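Local coordinates for tyrosinase (Aspergillus oryzae, PDB 6JU7), which probably uses copper to oxidise L-tyrosine and L-dopa to L-dopaquinone with molecular oxygen, a step that feeds melanin formation, at residues Gly69-Pro74 with Ser361-Ala366; Thr237-Leu242 with Asn337-Phe342; Asp275-Val280 with Asn324-Glu329; Ala330-Val335 with Leu374-Ile379. The protein carries 1 engineered substitution. One frame throughout, in Å; residues are numbered along the deposited sequence.

Contact 1. Residues Gly69-Pro74 with Ser361-Ala366. With TYR (tyrosine), chain E.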
loop_
_atom_site.group_PDB
_atom_site.type_symbol
_atom_site.label_atom_id
_atom_site.label_comp_id
_atom_site.label_asym_id
_atom_site.label_seq_id
_atom_site.Cartn_x
_atom_site.Cartn_y
_atom_site.Cartn_z
ATOM N N GLY B 69 -10.655 -21.746 0.574
ATOM C CA GLY B 69 -11.678 -22.127 1.542
ATOM C C GLY B 69 -11.464 -23.500 2.147
ATOM O O GLY B 69 -12.103 -23.817 3.153
ATOM N N ILE B 70 -10.629 -24.347 1.555
ATOM C CA ILE B 70 -10.324 -25.641 2.153
ATOM C C ILE B 70 -9.682 -25.451 3.518
ATOM O O ILE B 70 -9.961 -26.196 4.453
ATOM C CB ILE B 70 -9.391 -26.460 1.230
ATOM C CG1 ILE B 70 -10.090 -26.855 -0.076
ATOM C CG2 ILE B 70 -8.826 -27.686 1.916
ATOM C CD1 ILE B 70 -9.153 -27.411 -1.126
ATOM N N HIS B 71 -8.851 -24.417 3.632
ATOM C CA HIS B 71 -8.031 -24.268 4.831
ATOM C C HIS B 71 -8.886 -23.900 6.047
ATOM O O HIS B 71 -8.687 -24.490 7.112
ATOM C CB HIS B 71 -6.986 -23.202 4.563
ATOM C CG HIS B 71 -5.900 -23.011 5.560
ATOM N ND1 HIS B 71 -5.892 -21.966 6.458
ATOM C CD2 HIS B 71 -4.767 -23.700 5.790
ATOM C CE1 HIS B 71 -4.801 -22.026 7.203
ATOM N NE2 HIS B 71 -4.094 -23.069 6.816
ATOM N N GLY B 72 -9.790 -22.942 5.932
ATOM C CA GLY B 72 -10.526 -22.381 7.051
ATOM C C GLY B 72 -11.908 -21.893 6.673
ATOM O O GLY B 72 -12.748 -22.634 6.142
ATOM N N ALA B 73 -12.190 -20.630 6.981
ATOM C CA ALA B 73 -13.500 -20.041 6.660
ATOM C C ALA B 73 -13.657 -19.983 5.146
ATOM O O ALA B 73 -12.648 -19.762 4.444
ATOM C CB ALA B 73 -13.599 -18.630 7.244
ATOM N N PRO B 74 -14.874 -20.085 4.625
ATOM C CA PRO B 74 -16.125 -20.194 5.375
ATOM C C PRO B 74 -16.542 -21.591 5.813
ATOM O O PRO B 74 -17.725 -21.828 6.107
ATOM C CB PRO B 74 -17.131 -19.629 4.354
ATOM C CG PRO B 74 -16.569 -20.018 3.009
ATOM C CD PRO B 74 -15.080 -19.928 3.170
ATOM N N SER B 361 -2.327 -13.284 9.388
ATOM C CA SER B 361 -2.174 -13.575 10.813
ATOM C C SER B 361 -3.317 -14.393 11.388
ATOM O O SER B 361 -3.260 -14.708 12.580
ATOM C CB SER B 361 -2.056 -12.256 11.593
ATOM O OG SER B 361 -3.326 -11.645 11.736
ATOM N N SER B 362 -4.342 -14.707 10.610
ATOM C CA SER B 362 -5.556 -15.324 11.155
ATOM C C SER B 362 -5.841 -16.640 10.450
ATOM O O SER B 362 -6.098 -16.653 9.248
ATOM C CB SER B 362 -6.724 -14.344 10.975
ATOM O OG SER B 362 -7.961 -14.926 11.374
ATOM N N VAL B 363 -5.755 -17.764 11.156
ATOM C CA VAL B 363 -5.900 -19.079 10.526
ATOM C C VAL B 363 -7.130 -19.173 9.641
ATOM O O VAL B 363 -7.085 -19.702 8.524
ATOM C CB VAL B 363 -5.905 -20.206 11.580
ATOM C CG1 VAL B 363 -6.456 -21.495 11.001
ATOM C CG2 VAL B 363 -4.479 -20.422 12.083
ATOM N N PRO B 364 -8.297 -18.735 10.076
ATOM C CA PRO B 364 -9.501 -18.871 9.252
ATOM C C PRO B 364 -9.439 -18.191 7.899
ATOM O O PRO B 364 -10.182 -18.661 7.035
ATOM C CB PRO B 364 -10.596 -18.221 10.099
ATOM C CG PRO B 364 -10.093 -18.422 11.506
ATOM C CD PRO B 364 -8.617 -18.127 11.385
ATOM N N VAL B 365 -8.599 -17.172 7.687
ATOM C CA VAL B 365 -8.601 -16.470 6.405
ATOM C C VAL B 365 -7.219 -16.300 5.767
ATOM O O VAL B 365 -7.112 -15.711 4.681
ATOM C CB VAL B 365 -9.261 -15.085 6.534
ATOM C CG1 VAL B 365 -10.725 -15.248 6.921
ATOM C CG2 VAL B 365 -8.539 -14.194 7.543
ATOM N N ALA B 366 -6.155 -16.823 6.368
ATOM C CA ALA B 366 -4.823 -16.602 5.795
ATOM C C ALA B 366 -4.688 -17.111 4.373
ATOM O O ALA B 366 -3.944 -16.510 3.585
ATOM C CB ALA B 366 -3.780 -17.272 6.687
HETATM N N TYR E . -1.939 -16.307 14.507
HETATM C CA TYR E . -1.307 -17.601 14.737
HETATM C C TYR E . -0.546 -17.583 16.066
HETATM O O TYR E . -0.216 -18.676 16.557
HETATM C CB TYR E . -0.355 -17.986 13.615
HETATM C CG TYR E . -0.970 -18.503 12.335
HETATM C CD1 TYR E . -0.815 -19.840 11.974
HETATM C CD2 TYR E . -1.672 -17.681 11.468
HETATM C CE1 TYR E . -1.362 -20.338 10.803
HETATM C CE2 TYR E . -2.220 -18.159 10.295
HETATM C CZ TYR E . -2.060 -19.491 9.959
HETATM O OH TYR E . -2.603 -19.962 8.792
HETATM O OXT TYR E . -0.298 -16.476 16.579
HETATM O O HOH W 1 -7.496 -19.652 5.601
#
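H71 and A73 meet V363 and P364 where two loops meet beside the dicopper (type 3) centre of the tyrosinase fold: one loop follows helix 64-68, the other leads into helix 371-389. H71 is a copper ligand. Two hydrogen bonds join the loops. In the firmer one A73 N donates to P364 O at 2.8 Å, in the carbonyl plane and on a lone pair, though bent to 140° at the hydrogen. The other is weak: H71 ND1 reaches V363 O at 3.3 Å, with the carbonyl oxygen at the edge of the imidazole. A water supplements it, lying 2.9 Å from H71 ND1 and donating to V363 O. With CG anti to the backbone N (chi1 -171°), the H71 ring is carried across to V363, and the paired partners at ND1 probably restrain its rotation. The packing is sparse. G72 brings no side chain to the seam and P364 O lies beside it, while A73 CB rests on P364 CB at 4.2 Å. Bound tyrosine extends the contact: its amino group donates to S361 O at 2.8 Å. V363 divides its branches, CG1 lying 4.2 Å from H71 CE1 and CG2 3.4 Å from CZ of the ligand.

Contact 2. Residues Thr237-Leu242 with Asn337-Phe342. With TYR (tyrosine), chain E.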
loop_
_atom_site.group_PDB
_atom_site.type_symbol
_atom_site.label_atom_id
_atom_site.label_comp_id
_atom_site.label_asym_id
_atom_site.label_seq_id
_atom_site.Cartn_x
_atom_site.Cartn_y
_atom_site.Cartn_z
ATOM N N THR B 237 -7.985 -8.917 0.417
ATOM C CA THR B 237 -7.012 -9.265 1.443
ATOM C C THR B 237 -6.101 -8.071 1.719
ATOM O O THR B 237 -5.876 -7.228 0.837
ATOM C CB THR B 237 -6.213 -10.516 1.042
ATOM O OG1 THR B 237 -5.516 -10.319 -0.199
ATOM C CG2 THR B 237 -7.128 -11.729 0.861
ATOM N N THR B 238 -5.590 -7.977 2.944
ATOM C CA THR B 238 -4.665 -6.895 3.314
ATOM C C THR B 238 -3.546 -7.458 4.187
ATOM O O THR B 238 -3.726 -8.460 4.889
ATOM C CB THR B 238 -5.429 -5.767 4.024
ATOM O OG1 THR B 238 -4.533 -4.716 4.435
ATOM C CG2 THR B 238 -6.137 -6.242 5.276
ATOM N N LYS B 239 -2.396 -6.790 4.119
ATOM C CA LYS B 239 -1.286 -6.964 5.049
ATOM C C LYS B 239 -1.233 -5.687 5.891
ATOM O O LYS B 239 -0.948 -4.626 5.315
ATOM C CB LYS B 239 0.044 -7.180 4.326
ATOM C CG LYS B 239 0.069 -8.418 3.420
ATOM C CD LYS B 239 1.268 -8.331 2.474
ATOM C CE LYS B 239 1.378 -9.456 1.460
ATOM N NZ LYS B 239 0.140 -9.583 0.636
ATOM N N TYR B 240 -1.530 -5.772 7.178
ATOM C CA TYR B 240 -1.477 -4.715 8.173
ATOM C C TYR B 240 -2.548 -3.646 8.036
ATOM O O TYR B 240 -2.534 -2.702 8.841
ATOM C CB TYR B 240 -0.089 -4.015 8.204
ATOM C CG TYR B 240 0.992 -4.854 8.855
ATOM C CD1 TYR B 240 1.619 -5.862 8.130
ATOM C CD2 TYR B 240 1.359 -4.672 10.186
ATOM C CE1 TYR B 240 2.601 -6.642 8.722
ATOM C CE2 TYR B 240 2.344 -5.452 10.769
ATOM C CZ TYR B 240 2.965 -6.438 10.034
ATOM O OH TYR B 240 3.934 -7.215 10.640
ATOM N N GLY B 241 -3.465 -3.701 7.072
ATOM C CA GLY B 241 -4.331 -2.552 6.859
ATOM C C GLY B 241 -5.566 -2.416 7.718
ATOM O O GLY B 241 -6.316 -1.433 7.567
ATOM N N LEU B 242 -5.820 -3.351 8.631
ATOM C CA LEU B 242 -6.996 -3.285 9.511
ATOM C C LEU B 242 -6.595 -2.773 10.891
ATOM O O LEU B 242 -5.893 -3.441 11.646
ATOM C CB LEU B 242 -7.668 -4.657 9.628
ATOM C CG LEU B 242 -7.980 -5.384 8.310
ATOM C CD1 LEU B 242 -8.614 -6.739 8.605
ATOM C CD2 LEU B 242 -8.889 -4.562 7.405
ATOM N N ASN B 337 2.174 -14.212 11.370
ATOM C CA ASN B 337 1.827 -12.975 12.076
ATOM C C ASN B 337 2.589 -11.798 11.497
ATOM O O ASN B 337 2.038 -10.695 11.326
ATOM C CB ASN B 337 2.136 -13.138 13.562
ATOM C CG ASN B 337 1.193 -14.088 14.268
ATOM O OD1 ASN B 337 0.055 -14.298 13.837
ATOM N ND2 ASN B 337 1.623 -14.672 15.382
ATOM N N TRP B 338 3.863 -12.019 11.161
ATOM C CA TRP B 338 4.681 -10.877 10.732
ATOM C C TRP B 338 4.340 -10.419 9.331
ATOM O O TRP B 338 4.539 -9.253 9.000
ATOM C CB TRP B 338 6.182 -11.246 10.789
ATOM C CG TRP B 338 6.620 -11.590 12.183
ATOM C CD1 TRP B 338 5.974 -11.252 13.352
ATOM C CD2 TRP B 338 7.780 -12.334 12.564
ATOM N NE1 TRP B 338 6.668 -11.755 14.438
ATOM C CE2 TRP B 338 7.781 -12.416 13.971
ATOM C CE3 TRP B 338 8.818 -12.942 11.854
ATOM C CZ2 TRP B 338 8.783 -13.077 14.684
ATOM C CZ3 TRP B 338 9.813 -13.600 12.550
ATOM C CH2 TRP B 338 9.782 -13.663 13.945
ATOM N N VAL B 339 3.885 -11.337 8.486
ATOM C CA VAL B 339 3.442 -10.955 7.152
ATOM C C VAL B 339 2.088 -10.271 7.185
ATOM O O VAL B 339 1.866 -9.260 6.518
ATOM C CB VAL B 339 3.417 -12.193 6.226
ATOM C CG1 VAL B 339 2.733 -11.843 4.899
ATOM C CG2 VAL B 339 4.824 -12.722 6.004
ATOM N N GLY B 340 1.126 -10.817 7.926
ATOM C CA GLY B 340 -0.224 -10.278 7.862
ATOM C C GLY B 340 -0.479 -9.083 8.754
ATOM O O GLY B 340 -1.364 -8.277 8.437
ATOM N N GLY B 341 0.258 -8.965 9.838
ATOM C CA GLY B 341 -0.053 -7.971 10.866
ATOM C C GLY B 341 -0.915 -8.592 11.944
ATOM O O GLY B 341 -1.917 -9.222 11.615
ATOM N N PHE B 342 -0.471 -8.422 13.191
ATOM C CA PHE B 342 -1.022 -9.156 14.319
ATOM C C PHE B 342 -1.554 -8.241 15.413
ATOM O O PHE B 342 -1.846 -8.731 16.508
ATOM C CB PHE B 342 0.057 -10.081 14.910
ATOM C CG PHE B 342 1.347 -9.379 15.273
ATOM C CD1 PHE B 342 2.325 -9.151 14.330
ATOM C CD2 PHE B 342 1.590 -8.952 16.572
ATOM C CE1 PHE B 342 3.510 -8.520 14.646
ATOM C CE2 PHE B 342 2.774 -8.325 16.910
ATOM C CZ PHE B 342 3.752 -8.114 15.948
HETATM N N TYR E . -1.939 -16.307 14.507
HETATM C CA TYR E . -1.307 -17.601 14.737
HETATM C C TYR E . -0.546 -17.583 16.066
HETATM O O TYR E . -0.216 -18.676 16.557
HETATM C CB TYR E . -0.355 -17.986 13.615
HETATM C CG TYR E . -0.970 -18.503 12.335
HETATM C CD1 TYR E . -0.815 -19.840 11.974
HETATM C CD2 TYR E . -1.672 -17.681 11.468
HETATM C CE1 TYR E . -1.362 -20.338 10.803
HETATM C CE2 TYR E . -2.220 -18.159 10.295
HETATM C CZ TYR E . -2.060 -19.491 9.959
HETATM O OH TYR E . -2.603 -19.962 8.792
HETATM O OXT TYR E . -0.298 -16.476 16.579
#
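Y240 fastens its loop to the C-terminal end of helix 328-340 with two hydrogen bonds, to the carbonyls of W338 and G340. Its phenol OH donates to W338 O at 2.7 Å, and its backbone N donates to G340 O at 2.8 Å; both donors stand above the planes of the carbonyls they use. A chi1 of -74° sets CG beside the backbone N and lays the ring along the helix end. On the helix side, N337 grips the bound tyrosine: OD1 accepts from the ligand N at 2.9 Å, and ND2 donates almost straight, at 170°, to the ligand OXT. Between the two Y240 bonds the ring lies flat on the backbone, G341 CA sitting 3.4 Å from its centroid and 9° off the normal, a CH-pi contact. G341, with positive phi past the helix, has no side chain to displace the phenol. K239 lays CB 3.5 Å from V339 O, while NZ turns off to D369 (salt bridge) and Q256. Y240 also packs on L259 of the second subunit. At the helix end, where carbonyls run short of helical partners, one tyrosine thus serves both W338 O and G340 O, whereas buried V339 O has no polar partner.

Contact 3. Residues Asp275-Val280 with Asn324-Glu329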
loop_
_atom_site.group_PDB
_atom_site.type_symbol
_atom_site.label_atom_id
_atom_site.label_comp_id
_atom_site.label_asym_id
_atom_site.label_seq_id
_atom_site.Cartn_x
_atom_site.Cartn_y
_atom_site.Cartn_z
ATOM N N ASP B 275 12.599 -16.187 27.793
ATOM C CA ASP B 275 13.286 -16.165 29.078
ATOM C C ASP B 275 14.303 -17.298 29.165
ATOM O O ASP B 275 14.029 -18.449 28.816
ATOM C CB ASP B 275 12.247 -16.211 30.201
ATOM N N GLY B 276 15.508 -16.971 29.623
ATOM C CA GLY B 276 16.581 -17.926 29.769
ATOM C C GLY B 276 17.235 -18.371 28.483
ATOM O O GLY B 276 18.142 -19.211 28.520
ATOM N N TRP B 277 16.818 -17.869 27.324
ATOM C CA TRP B 277 17.541 -18.174 26.093
ATOM C C TRP B 277 18.923 -17.539 26.096
ATOM O O TRP B 277 19.117 -16.493 26.717
ATOM C CB TRP B 277 16.744 -17.695 24.876
ATOM C CG TRP B 277 15.549 -18.558 24.593
ATOM C CD1 TRP B 277 14.633 -19.063 25.468
ATOM C CD2 TRP B 277 15.170 -19.033 23.290
ATOM N NE1 TRP B 277 13.700 -19.816 24.787
ATOM C CE2 TRP B 277 14.008 -19.813 23.450
ATOM C CE3 TRP B 277 15.719 -18.855 22.013
ATOM C CZ2 TRP B 277 13.362 -20.430 22.380
ATOM C CZ3 TRP B 277 15.074 -19.473 20.961
ATOM C CH2 TRP B 277 13.920 -20.242 21.151
ATOM N N ASP B 278 19.878 -18.158 25.393
ATOM C CA ASP B 278 21.237 -17.640 25.328
ATOM C C ASP B 278 21.296 -16.348 24.524
ATOM O O ASP B 278 22.146 -15.489 24.759
ATOM C CB ASP B 278 22.163 -18.676 24.664
ATOM C CG ASP B 278 22.337 -19.905 25.538
ATOM O OD1 ASP B 278 22.099 -19.771 26.758
ATOM O OD2 ASP B 278 22.685 -20.979 25.001
ATOM N N SER B 279 20.371 -16.239 23.582
ATOM C CA SER B 279 20.277 -15.074 22.721
ATOM C C SER B 279 18.895 -15.031 22.075
ATOM O O SER B 279 18.159 -16.029 22.078
ATOM C CB SER B 279 21.361 -15.125 21.644
ATOM O OG SER B 279 21.042 -16.040 20.605
ATOM N N VAL B 280 18.529 -13.885 21.537
ATOM C CA VAL B 280 17.291 -13.802 20.749
ATOM C C VAL B 280 17.644 -13.959 19.277
ATOM O O VAL B 280 18.199 -13.001 18.729
ATOM C CB VAL B 280 16.599 -12.445 20.985
ATOM C CG1 VAL B 280 15.398 -12.292 20.052
ATOM C CG2 VAL B 280 16.170 -12.308 22.443
ATOM N N ASN B 324 16.507 -22.015 22.681
ATOM C CA ASN B 324 17.563 -21.788 21.701
ATOM C C ASN B 324 17.319 -22.508 20.379
ATOM O O ASN B 324 18.222 -22.617 19.562
ATOM C CB ASN B 324 18.925 -22.196 22.287
ATOM C CG ASN B 324 19.179 -21.460 23.604
ATOM O OD1 ASN B 324 19.139 -20.233 23.634
ATOM N ND2 ASN B 324 19.377 -22.219 24.672
ATOM N N TRP B 325 16.092 -22.954 20.185
ATOM C CA TRP B 325 15.592 -23.389 18.887
ATOM C C TRP B 325 14.075 -23.537 18.989
ATOM O O TRP B 325 13.494 -23.537 20.078
ATOM C CB TRP B 325 16.202 -24.680 18.346
ATOM C CG TRP B 325 15.756 -25.888 19.110
ATOM C CD1 TRP B 325 16.313 -26.361 20.270
ATOM C CD2 TRP B 325 14.673 -26.766 18.792
ATOM N NE1 TRP B 325 15.651 -27.486 20.694
ATOM C CE2 TRP B 325 14.637 -27.751 19.801
ATOM C CE3 TRP B 325 13.733 -26.822 17.754
ATOM C CZ2 TRP B 325 13.694 -28.771 19.796
ATOM C CZ3 TRP B 325 12.798 -27.839 17.756
ATOM C CH2 TRP B 325 12.789 -28.803 18.774
ATOM N N MET B 326 13.456 -23.538 17.827
ATOM C CA MET B 326 12.010 -23.544 17.680
ATOM C C MET B 326 11.576 -24.531 16.613
ATOM O O MET B 326 12.258 -24.615 15.587
ATOM C CB MET B 326 11.595 -22.144 17.217
ATOM C CG MET B 326 10.134 -21.811 17.399
ATOM S SD MET B 326 9.873 -20.056 17.082
ATOM C CE MET B 326 10.330 -19.324 18.652
ATOM N N ASN B 327 10.453 -25.200 16.823
ATOM C CA ASN B 327 9.944 -26.161 15.837
ATOM C C ASN B 327 9.401 -25.461 14.589
ATOM O O ASN B 327 9.170 -24.252 14.533
ATOM C CB ASN B 327 8.910 -27.075 16.500
ATOM C CG ASN B 327 7.610 -26.365 16.830
ATOM O OD1 ASN B 327 6.845 -26.070 15.922
ATOM N ND2 ASN B 327 7.380 -26.063 18.105
ATOM N N LEU B 328 9.190 -26.241 13.536
ATOM C CA LEU B 328 8.742 -25.769 12.236
ATOM C C LEU B 328 7.455 -24.957 12.340
ATOM O O LEU B 328 7.327 -23.886 11.741
ATOM C CB LEU B 328 8.465 -26.989 11.333
ATOM C CG LEU B 328 7.948 -26.649 9.929
ATOM C CD1 LEU B 328 9.074 -26.064 9.087
ATOM C CD2 LEU B 328 7.348 -27.886 9.273
ATOM N N GLU B 329 6.488 -25.510 13.060
ATOM C CA GLU B 329 5.161 -24.901 13.118
ATOM C C GLU B 329 5.199 -23.571 13.856
ATOM O O GLU B 329 4.569 -22.594 13.447
ATOM C CB GLU B 329 4.150 -25.870 13.747
ATOM C CG GLU B 329 2.722 -25.359 13.594
ATOM C CD GLU B 329 1.679 -26.318 14.126
ATOM O OE1 GLU B 329 2.011 -27.379 14.704
ATOM O OE2 GLU B 329 0.486 -25.981 13.962
HETATM O O HOH W 2 19.819 -21.008 27.394
HETATM O O HOH W 3 19.500 -18.650 21.609
#
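N324 OD1 is held by two donors, D278 N at 2.8 Å and a water at 2.6 Å, in a surface pairing of loops just ahead of the N-cap of helix 328-340, which bears copper ligands H332 and H336. The D278 bond is nearly straight (165°) and falls in the carbonyl plane of the N324 amide, on a lone pair. The same water also donates to S279 O. The other end of the amide is served by a second water, which accepts from N324 ND2 and donates to both G276 O and D278 OD1. These bridges should fix which way the amide is flipped. CG of N324 lies anti to its carbonyl carbon (chi1 -55°), bringing the amide back toward D278. The D278 carboxylate lies close by, its plane 23° from that of the amide. W277 supplies the apolar part, with K323 and M286 packing on it from outside the segments. N327 caps the helix through a hydrogen bond from A330 N to its OD1. Over the face of the W277 indole stands a backbone amide: N324 N is 3.1 Å above the ring plane and 3.3 Å from CE3.

Contact 4. Residues Ala330-Val335 with Leu374-Ile379. With TYR (tyrosine), chain E.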
loop_
_atom_site.group_PDB
_atom_site.type_symbol
_atom_site.label_atom_id
_atom_site.label_comp_id
_atom_site.label_asym_id
_atom_site.label_seq_id
_atom_site.Cartn_x
_atom_site.Cartn_y
_atom_site.Cartn_z
ATOM N N ALA B 330 6.006 -23.518 14.910
ATOM C CA ALA B 330 6.186 -22.277 15.653
ATOM C C ALA B 330 6.850 -21.191 14.831
ATOM O O ALA B 330 6.441 -20.023 14.906
ATOM C CB ALA B 330 6.985 -22.566 16.919
ATOM N N ILE B 331 7.882 -21.528 14.057
ATOM C CA ILE B 331 8.447 -20.524 13.153
ATOM C C ILE B 331 7.397 -20.076 12.141
ATOM O O ILE B 331 7.228 -18.859 11.921
ATOM C CB ILE B 331 9.715 -21.068 12.446
ATOM C CG1 ILE B 331 10.832 -21.393 13.429
ATOM C CG2 ILE B 331 10.162 -20.096 11.364
ATOM C CD1 ILE B 331 12.069 -22.055 12.881
ATOM N N HIS B 332 6.681 -21.021 11.559
ATOM C CA HIS B 332 5.633 -20.716 10.579
ATOM C C HIS B 332 4.580 -19.793 11.171
ATOM O O HIS B 332 4.072 -18.889 10.504
ATOM C CB HIS B 332 5.061 -22.018 10.013
ATOM C CG HIS B 332 3.588 -22.119 9.844
ATOM N ND1 HIS B 332 2.743 -22.362 10.921
ATOM C CD2 HIS B 332 2.785 -22.087 8.758
ATOM C CE1 HIS B 332 1.501 -22.431 10.490
ATOM N NE2 HIS B 332 1.487 -22.264 9.180
ATOM N N ASN B 333 4.229 -20.007 12.438
ATOM C CA ASN B 333 3.222 -19.190 13.082
ATOM C C ASN B 333 3.672 -17.728 13.155
ATOM O O ASN B 333 2.874 -16.828 12.876
ATOM C CB ASN B 333 2.952 -19.665 14.514
ATOM C CG ASN B 333 2.198 -20.962 14.621
ATOM O OD1 ASN B 333 1.645 -21.457 13.623
ATOM N ND2 ASN B 333 2.145 -21.490 15.845
ATOM N N ASN B 334 4.925 -17.547 13.591
ATOM C CA ASN B 334 5.492 -16.200 13.663
ATOM C C ASN B 334 5.555 -15.555 12.286
ATOM O O ASN B 334 5.179 -14.385 12.174
ATOM C CB ASN B 334 6.885 -16.222 14.304
ATOM C CG ASN B 334 6.810 -16.360 15.815
ATOM O OD1 ASN B 334 6.533 -15.364 16.473
ATOM N ND2 ASN B 334 7.034 -17.551 16.343
ATOM N N VAL B 335 6.017 -16.285 11.270
ATOM C CA VAL B 335 6.075 -15.639 9.950
ATOM C C VAL B 335 4.686 -15.226 9.492
ATOM O O VAL B 335 4.523 -14.151 8.909
ATOM C CB VAL B 335 6.770 -16.545 8.924
ATOM C CG1 VAL B 335 6.732 -15.956 7.522
ATOM C CG2 VAL B 335 8.206 -16.817 9.375
ATOM N N LEU B 374 3.042 -19.406 -1.134
ATOM C CA LEU B 374 4.499 -19.292 -1.323
ATOM C C LEU B 374 5.234 -19.527 -0.002
ATOM O O LEU B 374 6.315 -20.122 0.056
ATOM C CB LEU B 374 4.808 -17.894 -1.871
ATOM C CG LEU B 374 4.067 -17.479 -3.145
ATOM C CD1 LEU B 374 4.474 -16.063 -3.565
ATOM C CD2 LEU B 374 4.293 -18.483 -4.267
ATOM N N HIS B 375 4.646 -19.060 1.080
ATOM C CA HIS B 375 5.151 -19.321 2.428
ATOM C C HIS B 375 5.048 -20.812 2.710
ATOM O O HIS B 375 6.029 -21.434 3.115
ATOM C CB HIS B 375 4.286 -18.526 3.410
ATOM C CG HIS B 375 4.600 -18.808 4.843
ATOM N ND1 HIS B 375 5.871 -18.877 5.358
ATOM C CD2 HIS B 375 3.764 -19.009 5.891
ATOM C CE1 HIS B 375 5.814 -19.145 6.647
ATOM N NE2 HIS B 375 4.542 -19.208 6.996
ATOM N N HIS B 376 3.876 -21.398 2.438
ATOM C CA HIS B 376 3.757 -22.837 2.691
ATOM C C HIS B 376 4.628 -23.666 1.762
ATOM O O HIS B 376 5.027 -24.782 2.125
ATOM C CB HIS B 376 2.283 -23.271 2.652
ATOM C CG HIS B 376 1.693 -23.044 4.006
ATOM N ND1 HIS B 376 1.830 -23.995 5.005
ATOM C CD2 HIS B 376 1.091 -21.972 4.554
ATOM C CE1 HIS B 376 1.265 -23.519 6.106
ATOM N NE2 HIS B 376 0.797 -22.305 5.847
ATOM N N CYS B 377 4.945 -23.147 0.575
ATOM C CA CYS B 377 5.895 -23.850 -0.289
ATOM C C CYS B 377 7.250 -23.904 0.386
ATOM O O CYS B 377 7.932 -24.949 0.375
ATOM C CB CYS B 377 5.889 -23.221 -1.686
ATOM S SG CYS B 377 6.808 -24.264 -2.853
ATOM N N ASN B 378 7.680 -22.827 1.058
ATOM C CA ASN B 378 8.965 -22.909 1.753
ATOM C C ASN B 378 8.851 -23.771 3.007
ATOM O O ASN B 378 9.854 -24.394 3.386
ATOM C CB ASN B 378 9.484 -21.516 2.143
ATOM C CG ASN B 378 10.956 -21.621 2.520
ATOM O OD1 ASN B 378 11.740 -22.230 1.773
ATOM N ND2 ASN B 378 11.321 -21.034 3.647
ATOM N N ILE B 379 7.691 -23.799 3.662
ATOM C CA ILE B 379 7.562 -24.714 4.819
ATOM C C ILE B 379 7.711 -26.153 4.350
ATOM O O ILE B 379 8.328 -26.968 5.032
ATOM C CB ILE B 379 6.247 -24.453 5.563
ATOM C CG1 ILE B 379 6.203 -23.043 6.176
ATOM C CG2 ILE B 379 5.933 -25.507 6.617
ATOM C CD1 ILE B 379 7.306 -22.775 7.180
HETATM N N TYR E . -1.939 -16.307 14.507
HETATM C CA TYR E . -1.307 -17.601 14.737
HETATM C C TYR E . -0.546 -17.583 16.066
HETATM O O TYR E . -0.216 -18.676 16.557
HETATM C CB TYR E . -0.355 -17.986 13.615
HETATM C CG TYR E . -0.970 -18.503 12.335
HETATM C CD1 TYR E . -0.815 -19.840 11.974
HETATM C CD2 TYR E . -1.672 -17.681 11.468
HETATM C CE1 TYR E . -1.362 -20.338 10.803
HETATM C CE2 TYR E . -2.220 -18.159 10.295
HETATM C CZ TYR E . -2.060 -19.491 9.959
HETATM O OH TYR E . -2.603 -19.962 8.792
HETATM O OXT TYR E . -0.298 -16.476 16.579
HETATM O O HOH W 4 -1.441 -22.307 8.020
#
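The imidazoles of H332 and H375 lie rim to rim, centroids 5.7 Å apart and planes at 7°, in the helical bundle that carries the type 3 copper site. H376 meets H332 obliquely, at 71°. In the plane of the H332 ring, at its edge, lie H376 NE2 and a water; H332 O sits at the edge of H375, and I379 CG1 covers part of one H375 face. Segments 330-335 and 374-379 of helices 328-340 and 371-389 run nearly antiparallel (161°), axes 11.3 Å apart at closest. Aliphatic groups pack closely on the histidines: V335 CG1 lies 3.4 Å from H375 CE1, I379 CD1 3.7 Å from H332 CB. H375 holds CG anti to the backbone N, which carries its ring across to V335 and H332. H332 ND1 bonds to E329 O, leaving NE2 toward the site. H332, H336 and H376 bind one copper, yet here the water lies 3.1 Å from H332 NE2 and from H376 NE2, and 2.7 Å from the phenol OH of bound tyrosine.

Contacts 1, 2 and 4 are buried and each touches the bound tyrosine, whereas contact 3 lies at the surface, its centre about 24 Å from that of the chain. Helix 328-340 threads three of them: contact 3 at its entry, contact 4 in its middle and contact 2 at its end. Chemistry follows place. At the surface, waters and a side-chain amide do the joining; at the helix end, a tyrosine answers backbone carbonyls; in the middle, helix packs on helix through imidazoles. Contact 1 brings a ligand of the other copper position. It touches contact 2 where S361 OG meets G341 O at 2.8 Å, while contacts 3 and 4 share apolar packing of L328 on I379.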